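Local coordinates for protein peptidase S15/CocE/NonD (Thaumarchaeota archaeon SCGC AB-539-E09, PDB 4PF1) that probably acts as a serine aminopeptidase of the alpha/beta hydrolase fold, removing residues from the amino-terminal end of peptides, at residues A[74-79]-A[84-89]; A[196-201]-A[582-587]; A[37-42]-A[141-146]. One frame throughout, in Å; residues are numbered along the deposited sequence.

Interaction 1 of 3, residues A[74-79]-A[84-89]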
loop_
_atom_site.group_PDB
_atom_site.type_symbol
_atom_site.label_atom_id
_atom_site.label_comp_id
_atom_site.label_asym_id
_atom_site.label_seq_id
_atom_site.Cartn_x
_atom_site.Cartn_y
_atom_site.Cartn_z
ATOM N N ARG A 74 -7.196 -22.070 18.418
ATOM C CA ARG A 74 -7.596 -22.528 17.069
ATOM C C ARG A 74 -9.119 -22.361 16.872
ATOM O O ARG A 74 -9.559 -22.004 15.780
ATOM C CB ARG A 74 -7.193 -24.001 16.826
ATOM C CG ARG A 74 -5.686 -24.300 16.946
ATOM C CD ARG A 74 -4.887 -23.971 15.700
ATOM N NE ARG A 74 -5.259 -24.816 14.566
ATOM C CZ ARG A 74 -5.778 -24.355 13.432
ATOM N NH1 ARG A 74 -5.968 -23.051 13.262
ATOM N NH2 ARG A 74 -6.097 -25.191 12.453
ATOM N N THR A 75 -9.905 -22.576 17.956
ATOM C CA THR A 75 -11.369 -22.447 17.967
ATOM C C THR A 75 -11.818 -21.007 18.301
ATOM O O THR A 75 -12.969 -20.796 18.705
ATOM C CB THR A 75 -11.992 -23.439 18.953
ATOM O OG1 THR A 75 -11.365 -23.299 20.230
ATOM C CG2 THR A 75 -11.913 -24.862 18.468
ATOM N N LEU A 76 -10.926 -20.024 18.104
ATOM C CA LEU A 76 -11.231 -18.615 18.329
ATOM C C LEU A 76 -10.468 -17.734 17.321
ATOM O O LEU A 76 -9.736 -16.819 17.718
ATOM C CB LEU A 76 -10.934 -18.202 19.789
ATOM C CG LEU A 76 -11.691 -16.964 20.291
ATOM C CD1 LEU A 76 -13.149 -17.296 20.632
ATOM C CD2 LEU A 76 -10.981 -16.335 21.474
ATOM N N ARG A 77 -10.655 -18.015 16.000
ATOM C CA ARG A 77 -10.057 -17.236 14.894
ATOM C C ARG A 77 -10.340 -15.745 15.138
ATOM O O ARG A 77 -9.433 -14.920 15.089
ATOM C CB ARG A 77 -10.633 -17.700 13.543
ATOM C CG ARG A 77 -9.790 -17.288 12.346
ATOM C CD ARG A 77 -10.571 -17.375 11.049
ATOM N NE ARG A 77 -10.009 -16.479 10.040
ATOM C CZ ARG A 77 -10.675 -16.029 8.980
ATOM N NH1 ARG A 77 -11.935 -16.395 8.774
ATOM N NH2 ARG A 77 -10.086 -15.210 8.120
ATOM N N PHE A 78 -11.598 -15.444 15.499
ATOM C CA PHE A 78 -12.082 -14.147 15.941
ATOM C C PHE A 78 -12.913 -14.365 17.204
ATOM O O PHE A 78 -13.544 -15.414 17.338
ATOM C CB PHE A 78 -12.905 -13.457 14.832
ATOM C CG PHE A 78 -12.071 -13.098 13.625
ATOM C CD1 PHE A 78 -11.289 -11.949 13.617
ATOM C CD2 PHE A 78 -12.015 -13.944 12.521
ATOM C CE1 PHE A 78 -10.483 -11.641 12.516
ATOM C CE2 PHE A 78 -11.206 -13.634 11.424
ATOM C CZ PHE A 78 -10.437 -12.491 11.435
ATOM N N ASN A 79 -12.867 -13.422 18.159
ATOM C CA ASN A 79 -13.641 -13.529 19.400
ATOM C C ASN A 79 -15.085 -13.160 19.085
ATOM O O ASN A 79 -15.510 -12.020 19.303
ATOM C CB ASN A 79 -13.043 -12.636 20.487
ATOM C CG ASN A 79 -13.567 -12.906 21.875
ATOM O OD1 ASN A 79 -14.286 -13.884 22.131
ATOM N ND2 ASN A 79 -13.191 -12.057 22.814
ATOM N N SER A 84 -19.288 -19.377 12.404
ATOM C CA SER A 84 -18.566 -19.152 11.152
ATOM C C SER A 84 -17.272 -18.334 11.346
ATOM O O SER A 84 -16.347 -18.462 10.543
ATOM C CB SER A 84 -19.470 -18.428 10.157
ATOM O OG SER A 84 -19.926 -17.194 10.689
ATOM N N MET A 85 -17.221 -17.492 12.400
ATOM C CA MET A 85 -16.103 -16.579 12.666
ATOM C C MET A 85 -15.056 -17.122 13.659
ATOM O O MET A 85 -13.941 -16.599 13.688
ATOM C CB MET A 85 -16.636 -15.235 13.190
ATOM C CG MET A 85 -17.506 -14.485 12.197
ATOM S SD MET A 85 -16.574 -13.786 10.814
ATOM C CE MET A 85 -15.685 -12.450 11.641
ATOM N N VAL A 86 -15.412 -18.124 14.489
ATOM C CA VAL A 86 -14.492 -18.653 15.511
ATOM C C VAL A 86 -13.615 -19.805 14.979
ATOM O O VAL A 86 -12.514 -20.016 15.488
ATOM C CB VAL A 86 -15.217 -19.079 16.823
ATOM C CG1 VAL A 86 -15.754 -17.867 17.576
ATOM C CG2 VAL A 86 -16.329 -20.098 16.558
ATOM N N VAL A 87 -14.102 -20.546 13.983
ATOM C CA VAL A 87 -13.395 -21.714 13.453
ATOM C C VAL A 87 -12.318 -21.336 12.418
ATOM O O VAL A 87 -12.484 -20.344 11.695
ATOM C CB VAL A 87 -14.390 -22.754 12.853
ATOM C CG1 VAL A 87 -15.266 -23.363 13.939
ATOM C CG2 VAL A 87 -15.245 -22.146 11.738
ATOM N N PRO A 88 -11.242 -22.162 12.258
ATOM C CA PRO A 88 -10.281 -21.900 11.169
ATOM C C PRO A 88 -10.984 -21.976 9.810
ATOM O O PRO A 88 -12.006 -22.661 9.692
ATOM C CB PRO A 88 -9.244 -23.022 11.332
ATOM C CG PRO A 88 -9.418 -23.507 12.745
ATOM C CD PRO A 88 -10.884 -23.391 12.996
ATOM N N GLN A 89 -10.464 -21.257 8.799
ATOM C CA GLN A 89 -11.044 -21.219 7.446
ATOM C C GLN A 89 -11.216 -22.628 6.854
ATOM O O GLN A 89 -12.122 -22.841 6.057
ATOM C CB GLN A 89 -10.195 -20.343 6.508
ATOM C CG GLN A 89 -10.357 -18.848 6.769
ATOM C CD GLN A 89 -9.136 -18.060 6.370
ATOM O OE1 GLN A 89 -8.083 -18.122 7.019
ATOM N NE2 GLN A 89 -9.261 -17.274 5.311
HETATM O O HOH W 1 -13.717 -18.689 10.085
#

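Interaction 2 of 3, residues A[196-201]-A[582-587]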
loop_
_atom_site.group_PDB
_atom_site.type_symbol
_atom_site.label_atom_id
_atom_site.label_comp_id
_atom_site.label_asym_id
_atom_site.label_seq_id
_atom_site.Cartn_x
_atom_site.Cartn_y
_atom_site.Cartn_z
ATOM N N TRP A 196 12.174 -30.976 8.812
ATOM C CA TRP A 196 13.483 -30.893 9.477
ATOM C C TRP A 196 14.675 -30.985 8.513
ATOM O O TRP A 196 15.633 -30.232 8.680
ATOM C CB TRP A 196 13.600 -31.946 10.598
ATOM C CG TRP A 196 12.302 -32.219 11.321
ATOM C CD1 TRP A 196 11.663 -33.419 11.427
ATOM C CD2 TRP A 196 11.453 -31.252 11.963
ATOM N NE1 TRP A 196 10.469 -33.264 12.094
ATOM C CE2 TRP A 196 10.313 -31.942 12.431
ATOM C CE3 TRP A 196 11.539 -29.863 12.175
ATOM C CZ2 TRP A 196 9.299 -31.303 13.155
ATOM C CZ3 TRP A 196 10.508 -29.224 12.847
ATOM C CH2 TRP A 196 9.404 -29.942 13.328
ATOM N N PHE A 197 14.629 -31.904 7.536
ATOM C CA PHE A 197 15.690 -32.072 6.535
ATOM C C PHE A 197 15.101 -32.313 5.144
ATOM O O PHE A 197 13.996 -32.846 5.028
ATOM C CB PHE A 197 16.620 -33.270 6.876
ATOM C CG PHE A 197 17.284 -33.328 8.232
ATOM C CD1 PHE A 197 16.584 -33.778 9.349
ATOM C CD2 PHE A 197 18.651 -33.112 8.363
ATOM C CE1 PHE A 197 17.214 -33.895 10.591
ATOM C CE2 PHE A 197 19.281 -33.225 9.608
ATOM C CZ PHE A 197 18.560 -33.619 10.713
ATOM N N HIS A 198 15.875 -31.978 4.093
ATOM C CA HIS A 198 15.571 -32.300 2.701
ATOM C C HIS A 198 16.745 -33.085 2.155
ATOM O O HIS A 198 17.815 -32.514 1.926
ATOM C CB HIS A 198 15.286 -31.043 1.858
ATOM C CG HIS A 198 13.894 -30.510 2.004
ATOM N ND1 HIS A 198 13.244 -29.908 0.948
ATOM C CD2 HIS A 198 13.090 -30.468 3.091
ATOM C CE1 HIS A 198 12.071 -29.521 1.421
ATOM N NE2 HIS A 198 11.938 -29.831 2.708
ATOM N N MET A 199 16.582 -34.421 2.063
ATOM C CA MET A 199 17.613 -35.370 1.611
ATOM C C MET A 199 18.960 -35.162 2.376
ATOM O O MET A 199 20.037 -35.165 1.772
ATOM C CB MET A 199 17.799 -35.303 0.077
ATOM C CG MET A 199 16.656 -35.957 -0.688
ATOM S SD MET A 199 16.722 -35.701 -2.483
ATOM C CE MET A 199 15.959 -34.070 -2.616
ATOM N N GLY A 200 18.859 -34.973 3.695
ATOM C CA GLY A 200 20.015 -34.809 4.573
ATOM C C GLY A 200 20.405 -33.391 4.949
ATOM O O GLY A 200 21.127 -33.195 5.931
ATOM N N ALA A 201 19.972 -32.395 4.156
ATOM C CA ALA A 201 20.289 -30.991 4.417
ATOM C C ALA A 201 19.368 -30.445 5.510
ATOM O O ALA A 201 18.154 -30.414 5.331
ATOM C CB ALA A 201 20.161 -30.178 3.141
ATOM N N PRO A 582 19.831 -18.725 5.101
ATOM C CA PRO A 582 20.087 -19.500 6.332
ATOM C C PRO A 582 19.114 -20.655 6.586
ATOM O O PRO A 582 19.271 -21.345 7.594
ATOM C CB PRO A 582 19.966 -18.435 7.424
ATOM C CG PRO A 582 18.898 -17.514 6.909
ATOM C CD PRO A 582 19.017 -17.525 5.393
ATOM N N LEU A 583 18.109 -20.859 5.697
ATOM C CA LEU A 583 17.123 -21.944 5.829
ATOM C C LEU A 583 17.842 -23.277 6.047
ATOM O O LEU A 583 17.550 -23.971 7.015
ATOM C CB LEU A 583 16.196 -22.005 4.591
ATOM C CG LEU A 583 15.114 -23.119 4.556
ATOM C CD1 LEU A 583 14.272 -23.154 5.853
ATOM C CD2 LEU A 583 14.209 -22.951 3.358
ATOM N N TYR A 584 18.838 -23.578 5.200
ATOM C CA TYR A 584 19.663 -24.774 5.351
ATOM C C TYR A 584 21.021 -24.394 5.910
ATOM O O TYR A 584 21.578 -23.368 5.510
ATOM C CB TYR A 584 19.824 -25.503 4.006
ATOM C CG TYR A 584 18.529 -26.081 3.488
ATOM C CD1 TYR A 584 17.706 -25.350 2.637
ATOM C CD2 TYR A 584 18.102 -27.345 3.884
ATOM C CE1 TYR A 584 16.496 -25.869 2.181
ATOM C CE2 TYR A 584 16.904 -27.880 3.420
ATOM C CZ TYR A 584 16.095 -27.131 2.583
ATOM O OH TYR A 584 14.910 -27.652 2.135
ATOM N N ASP A 585 21.569 -25.209 6.833
ATOM C CA ASP A 585 22.906 -24.940 7.361
ATOM C C ASP A 585 23.945 -25.212 6.259
ATOM O O ASP A 585 23.667 -25.972 5.327
ATOM C CB ASP A 585 23.197 -25.751 8.644
ATOM C CG ASP A 585 23.224 -27.264 8.501
ATOM O OD1 ASP A 585 22.721 -27.777 7.480
ATOM O OD2 ASP A 585 23.704 -27.934 9.434
ATOM N N ARG A 586 25.096 -24.536 6.322
ATOM C CA ARG A 586 26.133 -24.680 5.299
ATOM C C ARG A 586 26.812 -26.020 5.361
ATOM O O ARG A 586 27.134 -26.509 6.451
ATOM C CB ARG A 586 27.217 -23.602 5.449
ATOM C CG ARG A 586 26.725 -22.175 5.366
ATOM C CD ARG A 586 27.776 -21.212 5.879
ATOM N NE ARG A 586 28.195 -21.513 7.252
ATOM C CZ ARG A 586 29.433 -21.346 7.708
ATOM N NH1 ARG A 586 30.387 -20.886 6.910
ATOM N NH2 ARG A 586 29.727 -21.644 8.964
ATOM N N ASN A 587 27.107 -26.584 4.190
ATOM C CA ASN A 587 27.937 -27.767 4.118
ATOM C C ASN A 587 29.387 -27.282 4.254
ATOM O O ASN A 587 29.766 -26.326 3.566
ATOM C CB ASN A 587 27.710 -28.530 2.810
ATOM C CG ASN A 587 28.323 -29.910 2.809
ATOM O OD1 ASN A 587 29.544 -30.080 2.902
ATOM N ND2 ASN A 587 27.485 -30.927 2.702
#

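Interaction 3 of 3, residues A[37-42]-A[141-146]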
loop_
_atom_site.group_PDB
_atom_site.type_symbol
_atom_site.label_atom_id
_atom_site.label_comp_id
_atom_site.label_asym_id
_atom_site.label_seq_id
_atom_site.Cartn_x
_atom_site.Cartn_y
_atom_site.Cartn_z
ATOM N N GLU A 37 -14.104 -30.054 27.590
ATOM C CA GLU A 37 -14.035 -31.316 28.322
ATOM C C GLU A 37 -12.614 -31.842 28.466
ATOM O O GLU A 37 -11.833 -31.798 27.515
ATOM C CB GLU A 37 -14.907 -32.383 27.629
ATOM C CG GLU A 37 -16.389 -32.034 27.553
ATOM C CD GLU A 37 -17.177 -32.155 28.845
ATOM O OE1 GLU A 37 -16.732 -32.890 29.756
ATOM O OE2 GLU A 37 -18.261 -31.535 28.933
ATOM N N MET A 38 -12.292 -32.363 29.655
ATOM C CA MET A 38 -11.013 -33.013 29.924
ATOM C C MET A 38 -11.260 -34.523 29.855
ATOM O O MET A 38 -11.643 -35.140 30.853
ATOM C CB MET A 38 -10.430 -32.571 31.287
ATOM C CG MET A 38 -9.910 -31.136 31.295
ATOM S SD MET A 38 -8.404 -30.890 30.305
ATOM C CE MET A 38 -7.151 -31.510 31.439
ATOM N N ILE A 39 -11.161 -35.091 28.633
ATOM C CA ILE A 39 -11.456 -36.504 28.382
ATOM C C ILE A 39 -10.323 -37.395 28.915
ATOM O O ILE A 39 -9.173 -37.251 28.489
ATOM C CB ILE A 39 -11.750 -36.790 26.875
ATOM C CG1 ILE A 39 -12.927 -35.929 26.354
ATOM C CG2 ILE A 39 -12.020 -38.289 26.648
ATOM C CD1 ILE A 39 -13.120 -35.958 24.825
ATOM N N PRO A 40 -10.643 -38.355 29.815
ATOM C CA PRO A 40 -9.594 -39.253 30.317
ATOM C C PRO A 40 -9.264 -40.353 29.312
ATOM O O PRO A 40 -10.167 -41.011 28.787
ATOM C CB PRO A 40 -10.194 -39.833 31.610
ATOM C CG PRO A 40 -11.585 -39.256 31.727
ATOM C CD PRO A 40 -11.953 -38.675 30.410
ATOM N N MET A 41 -7.961 -40.560 29.056
ATOM C CA MET A 41 -7.487 -41.618 28.165
ATOM C C MET A 41 -7.433 -42.944 28.943
ATOM O O MET A 41 -7.717 -42.951 30.144
ATOM C CB MET A 41 -6.109 -41.252 27.564
ATOM C CG MET A 41 -6.111 -39.944 26.762
ATOM S SD MET A 41 -7.145 -39.999 25.275
ATOM C CE MET A 41 -8.491 -39.012 25.770
ATOM N N ARG A 42 -7.084 -44.062 28.264
ATOM C CA ARG A 42 -7.022 -45.403 28.879
ATOM C C ARG A 42 -5.977 -45.502 30.022
ATOM O O ARG A 42 -6.042 -46.441 30.825
ATOM C CB ARG A 42 -6.752 -46.487 27.816
ATOM C CG ARG A 42 -5.445 -46.297 27.042
ATOM C CD ARG A 42 -5.362 -47.224 25.851
ATOM N NE ARG A 42 -6.376 -46.918 24.840
ATOM C CZ ARG A 42 -6.638 -47.691 23.794
ATOM N NH1 ARG A 42 -7.574 -47.342 22.923
ATOM N NH2 ARG A 42 -5.969 -48.821 23.611
ATOM N N ILE A 141 -12.717 -40.437 20.290
ATOM C CA ILE A 141 -13.889 -40.689 19.435
ATOM C C ILE A 141 -14.974 -41.446 20.228
ATOM O O ILE A 141 -16.155 -41.105 20.114
ATOM C CB ILE A 141 -13.511 -41.426 18.110
ATOM C CG1 ILE A 141 -12.598 -40.544 17.222
ATOM C CG2 ILE A 141 -14.772 -41.855 17.333
ATOM C CD1 ILE A 141 -11.994 -41.256 15.980
ATOM N N ASP A 142 -14.565 -42.435 21.051
ATOM C CA ASP A 142 -15.474 -43.238 21.877
ATOM C C ASP A 142 -16.245 -42.368 22.864
ATOM O O ASP A 142 -17.453 -42.545 23.011
ATOM C CB ASP A 142 -14.713 -44.339 22.624
ATOM C CG ASP A 142 -15.608 -45.475 23.078
ATOM O OD1 ASP A 142 -16.097 -46.233 22.204
ATOM O OD2 ASP A 142 -15.827 -45.603 24.301
ATOM N N TRP A 143 -15.554 -41.416 23.525
ATOM C CA TRP A 143 -16.191 -40.487 24.458
ATOM C C TRP A 143 -17.151 -39.546 23.716
ATOM O O TRP A 143 -18.266 -39.330 24.185
ATOM C CB TRP A 143 -15.140 -39.671 25.226
ATOM C CG TRP A 143 -15.713 -38.873 26.364
ATOM C CD1 TRP A 143 -15.764 -39.239 27.676
ATOM C CD2 TRP A 143 -16.343 -37.584 26.282
ATOM N NE1 TRP A 143 -16.378 -38.256 28.419
ATOM C CE2 TRP A 143 -16.754 -37.234 27.585
ATOM C CE3 TRP A 143 -16.613 -36.694 25.225
ATOM C CZ2 TRP A 143 -17.403 -36.025 27.867
ATOM C CZ3 TRP A 143 -17.269 -35.505 25.503
ATOM C CH2 TRP A 143 -17.661 -35.182 26.808
ATOM N N LEU A 144 -16.704 -38.971 22.580
ATOM C CA LEU A 144 -17.479 -38.011 21.787
ATOM C C LEU A 144 -18.830 -38.577 21.321
ATOM O O LEU A 144 -19.856 -37.951 21.579
ATOM C CB LEU A 144 -16.673 -37.512 20.572
ATOM C CG LEU A 144 -15.532 -36.523 20.860
ATOM C CD1 LEU A 144 -14.614 -36.394 19.658
ATOM C CD2 LEU A 144 -16.064 -35.155 21.274
ATOM N N VAL A 145 -18.837 -39.761 20.664
ATOM C CA VAL A 145 -20.071 -40.376 20.143
ATOM C C VAL A 145 -21.015 -40.850 21.280
ATOM O O VAL A 145 -22.219 -40.977 21.049
ATOM C CB VAL A 145 -19.803 -41.518 19.119
ATOM C CG1 VAL A 145 -19.116 -40.984 17.867
ATOM C CG2 VAL A 145 -19.005 -42.669 19.741
ATOM N N LYS A 146 -20.468 -41.094 22.492
ATOM C CA LYS A 146 -21.251 -41.538 23.651
ATOM C C LYS A 146 -21.789 -40.369 24.484
ATOM O O LYS A 146 -22.809 -40.532 25.153
ATOM C CB LYS A 146 -20.406 -42.447 24.563
ATOM C CG LYS A 146 -20.326 -43.901 24.115
ATOM C CD LYS A 146 -19.344 -44.678 24.985
ATOM C CE LYS A 146 -19.444 -46.173 24.797
ATOM N NZ LYS A 146 -18.720 -46.632 23.584
#

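Interaction 1 of 3, residues A[74-79]-A[84-89]
R77 meets the 84-89 segment at both its backbone and its side chain. Its amide N donates to V86 O over 2.8 Å, nearly straight at 169°. F78 N adds a weak bond to M85 O. With CG anti to the backbone N (chi1 -162°) and the chain extended as far as NE, the R77 side chain runs along residues 84-89. R77 CB starts 3.5 Å from M85 O. R77 CD then passes V87 O at 3.6 Å, and the guanidinium ends over Q89. There the guanidinium and the Q89 amide stack with their planes only 4° apart, R77 NH2 lying 3.5 Å from Q89 CD. Q89 CG is on the same face, above the centre of the group. The opposite face takes the edge of the F78 ring, whose CE2 stands 3.3 Å above the R77 guanidinium plane. In that plane, R77 NH1 donates to a water at 3.2 Å, and the water donates in turn to S84 O and V87 O, satisfying both carbonyls. R77 NH1 also bonds P516 O of a second subunit, so the same guanidinium takes part in a contact between chains. Nearer the start of the loop, R74 NH1 rests 3.5 Å from P88 CG, while R74 NE makes a salt bridge to E163. The whole turn joins helix 71-74 to helix 83-86 and lies against the central sheet: V86 touches strand 32-40, T75 and V87 strand 46-54, and R74 and P88 strand 100-105.

Interaction 2 of 3, residues A[196-201]-A[582-587]
Y584 reaches across to H198 and A201, and these three residues make essentially the whole contact. The two rings form a T-shaped (edge-to-face) pair, centroids 5.7 Å apart and planes at 69°, with the edge of Y584 directed at the face of H198. Y584 OH sits 3.0 Å above the H198 ring plane, displaced toward the rim. Along the flank of the tyrosine, Y584 CD2 touches A201 CB at 3.6 Å, and Y584 CE2 lies 3.4 Å from A201 O, which is at the ring edge. Outside the two segments, Y584 OH is hydrogen-bonded to R203 NH1. H198 is held through both nitrogens, ND1 by D531 and NE2 by the carbonyl of D194. Two acceptors on one imidazole fix its rotation and would be consistent with a protonated ring. A201 is presented by a type I' turn from H198 to A201, closed by H198 N to A201 O at 3.0 Å and A201 N to H198 O at 3.1 Å. M199 and G200 fill its centre with positive phi. The arrangement is a tight two-residue beta hairpin of the S15 catalytic part, docked on a loop of the C-terminal non-catalytic domain as a buried interface between the two.

Interaction 3 of 3, residues A[37-42]-A[141-146]
The W143 indole carries I39 over one face, while E37 meets its six-membered ring obliquely. I39 CG1 stands 4.1 Å from the centroid of the five-membered ring of W143 and 23° off the ring normal, the geometry of a CH-pi contact. The rest of the isoleucine spreads over the indole: I39 CG2 lies 3.7 Å from W143 CG, next to the stem of the side chain, and I39 CD1 comes within 3.6 Å of W143 CE3. Further out, E37 CG touches W143 CH2 at 3.5 Å. The bend of the glutamate at chi2 (-75°) turns the carboxylate back along the ring, its plane inclined 33° to the indole and E37 OE1 3.7 Å from W143 CZ2. The other oxygen, OE2, is salt-bridged to R35. E37 and I39 are two positions apart on strand 32-40, so both point to the same side, toward helix 133-147; the backbone of each bonds strand 46-54. The contact thus packs that helix against the outermost strand of the central sheet in this chain. Its chemistry is chiefly dispersion and shape: the two segments share no hydrogen bond, and E37 contributes its CB and CG methylenes and the near side of its carboxylate. E37 OE1 brings negative charge near the ring's far end, and so oblique an approach does not settle whether this helps or costs.

Interactions 1 and 3 lie on the same side of the chain's centre, their centres 23 Å apart and nearest atoms about 10 Å apart. Along the chain, interaction 1 is nested in the loop closed by interaction 3, and strand 32-40 is in both neighbourhoods. Interaction 2 is remote from them: its centre is 35 Å from that of interaction 1, across the chain's centre, and 41 Å from that of interaction 3. Its segments are 381 residues apart, against 5 and 99 for interactions 1 and 3. The probable triad of S161, H328 and D295 is formed by none of these segments; E163, the salt-bridge partner of R74 in interaction 1, lies two residues beyond S161.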